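Local coordinates for penicillin-binding protein activator LpoB (Escherichia coli, PDB 4Q6Z) that acts as an outer-membrane lipoprotein that probably regulates peptidoglycan synthesis as an activator essential to penicillin-binding protein 1B, at residues L66-A69 / K70-G74. Residues are numbered along the deposited sequence; the frame is centred on the assembly and turned at random.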
ATOM      1  N   LEU A  66      -0.051  12.280  -6.728  1.00 65.45           N
ATOM      2  CA  LEU A  66       1.100  11.894  -5.908  1.00 68.33           C
ATOM      3  C   LEU A  66       2.389  12.596  -6.376  1.00 69.47           C
ATOM      4  O   LEU A  66       3.070  13.287  -5.591  1.00 73.31           O
ATOM      5  CB  LEU A  66       1.264  10.368  -5.929  1.00 68.85           C
ATOM      6  CG  LEU A  66       2.608   9.778  -5.430  1.00 69.25           C
ATOM      7  CD1 LEU A  66       2.785  10.011  -3.933  1.00 68.20           C
ATOM      8  CD2 LEU A  66       2.775   8.292  -5.785  1.00 70.03           C
ATOM      9  N   SER A  67       2.717  12.452  -7.655  1.00 64.70           N
ATOM     10  CA  SER A  67       3.945  13.077  -8.146  1.00 66.40           C
ATOM     11  C   SER A  67       3.865  14.610  -8.041  1.00 63.84           C
ATOM     12  O   SER A  67       4.833  15.282  -7.681  1.00 60.11           O
ATOM     13  CB  SER A  67       4.338  12.595  -9.546  1.00 67.27           C
ATOM     14  OG  SER A  67       5.769  12.543  -9.648  1.00 70.33           O
ATOM     15  N   MET A  68       2.686  15.141  -8.305  1.00 60.53           N
ATOM     16  CA  MET A  68       2.433  16.562  -8.179  1.00 63.17           C
ATOM     17  C   MET A  68       2.682  17.048  -6.752  1.00 65.73           C
ATOM     18  O   MET A  68       3.287  18.101  -6.532  1.00 69.33           O
ATOM     19  CB  MET A  68       0.976  16.828  -8.589  1.00 64.94           C
ATOM     20  CG  MET A  68       0.527  18.288  -8.479  1.00 66.66           C
ATOM     21  SD  MET A  68      -0.910  18.481  -7.407  1.00 62.08           S
ATOM     22  CE  MET A  68      -0.265  19.720  -6.310  1.00 65.10           C
ATOM     23  N   ALA A  69       2.209  16.268  -5.791  1.00 66.64           N
ATOM     24  CA  ALA A  69       2.329  16.608  -4.373  1.00 61.20           C
ATOM     25  C   ALA A  69       3.772  16.554  -3.894  1.00 64.05           C
ATOM     26  O   ALA A  69       4.173  17.314  -3.000  1.00 58.11           O
ATOM     27  CB  ALA A  69       1.469  15.678  -3.544  1.00 58.17           C
ATOM     28  N   LYS A  70       4.552  15.656  -4.493  1.00 70.56           N
ATOM     29  CA  LYS A  70       5.992  15.585  -4.228  1.00 75.44           C
ATOM     30  C   LYS A  70       6.738  16.807  -4.757  1.00 71.85           C
ATOM     31  O   LYS A  70       7.549  17.388  -4.044  1.00 67.88           O
ATOM     32  CB  LYS A  70       6.595  14.327  -4.843  1.00 81.22           C
ATOM     33  CG  LYS A  70       6.141  13.040  -4.191  1.00 82.56           C
ATOM     34  CD  LYS A  70       6.679  11.827  -4.927  1.00 87.07           C
ATOM     35  CE  LYS A  70       6.689  10.610  -4.020  1.00 91.39           C
ATOM     36  NZ  LYS A  70       7.127   9.377  -4.719  1.00 93.98           N
ATOM     37  N   GLN A  71       6.463  17.179  -6.005  1.00 72.84           N
ATOM     38  CA  GLN A  71       6.926  18.476  -6.542  1.00 79.07           C
ATOM     39  C   GLN A  71       6.593  19.613  -5.576  1.00 72.64           C
ATOM     40  O   GLN A  71       7.479  20.324  -5.091  1.00 69.88           O
ATOM     41  CB  GLN A  71       6.343  18.751  -7.933  1.00 84.88           C
ATOM     42  CG  GLN A  71       6.854  17.789  -8.990  1.00 93.19           C
ATOM     43  CD  GLN A  71       6.342  18.095 -10.390  1.00 94.37           C
ATOM     44  OE1 GLN A  71       6.590  19.177 -10.926  1.00 92.55           O
ATOM     45  NE2 GLN A  71       5.630  17.136 -10.996  1.00 90.84           N
ATOM     46  N   GLN A  72       5.314  19.727  -5.249  1.00 65.15           N
ATOM     47  CA  GLN A  72       4.860  20.688  -4.244  1.00 63.03           C
ATOM     48  C   GLN A  72       5.721  20.632  -3.005  1.00 62.96           C
ATOM     49  O   GLN A  72       6.232  21.651  -2.546  1.00 59.48           O
ATOM     50  CB  GLN A  72       3.411  20.396  -3.858  1.00 62.71           C
ATOM     51  CG  GLN A  72       2.418  21.182  -4.666  1.00 58.53           C
ATOM     52  CD  GLN A  72       1.189  21.563  -3.901  1.00 57.19           C
ATOM     53  OE1 GLN A  72       1.117  21.445  -2.679  1.00 57.16           O
ATOM     54  NE2 GLN A  72       0.222  22.075  -4.623  1.00 60.77           N
ATOM     55  N   LEU A  73       5.888  19.417  -2.488  1.00 67.54           N
ATOM     56  CA  LEU A  73       6.577  19.200  -1.208  1.00 71.04           C
ATOM     57  C   LEU A  73       8.113  19.231  -1.316  1.00 74.23           C
ATOM     58  O   LEU A  73       8.799  19.210  -0.296  1.00 71.58           O
ATOM     59  CB  LEU A  73       6.106  17.899  -0.533  1.00 64.20           C
ATOM     60  CG  LEU A  73       4.860  18.035   0.365  1.00 61.34           C
ATOM     61  CD1 LEU A  73       4.224  16.691   0.676  1.00 60.48           C
ATOM     62  CD2 LEU A  73       5.174  18.764   1.668  1.00 61.71           C
ATOM     63  N   GLY A  74       8.633  19.304  -2.541  1.00 78.41           N
ATOM     64  CA  GLY A  74      10.086  19.226  -2.789  1.00 82.05           C
ATOM     65  C   GLY A  74      10.739  17.871  -2.541  1.00 83.21           C
ATOM     66  O   GLY A  74      11.720  17.777  -1.809  1.00 81.48           O
TER
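M68 sends its CG anti to the backbone N (chi1 178°), then bends at chi2 and chi3, which brings its methyl alongside the side chain of Q72 one helical turn on. The two run side by side in the same direction, though the fine placement of their ends, CE against the amide, is doubtful. The amide of Q72 has its polar partner beyond this turn: OE1 is hydrogen-bonded to N93. In L66, chi1 of 165° swings CG round to the side of the carbonyl carbon, while K70 starts with its CG beside its own backbone N and runs extended from there; the leucine CD1 thereby meets the lysine CE at 4.0 Å, as the two side chains cross at a slant. K70 lays its methylenes past the L66 carbonyl and ends in a weak hydrogen bond from NZ to P77 O.

Beneath these side chains, four successive main-chain bonds link i to i+4. The Q71 N to S67 O bond, 3.0 Å, is almost straight at the hydrogen. The last, L73 N to A69 O at 2.8 Å, is more bent, and its donor tilts further from the carbonyl plane than in the other three. A69, buried, faces V94 and N93, while L66 and K70 rest on I90 of helix 84-93. At G74 the chain turns to positive phi, and G74 N to Q71 O, 3.0 Å, is one of two bonds back into the last turn. These are the last two turns of helix 63-73 in the C-terminal domain of LpoB, packed against helix 84-93 and closed by a C-terminal Schellman motif.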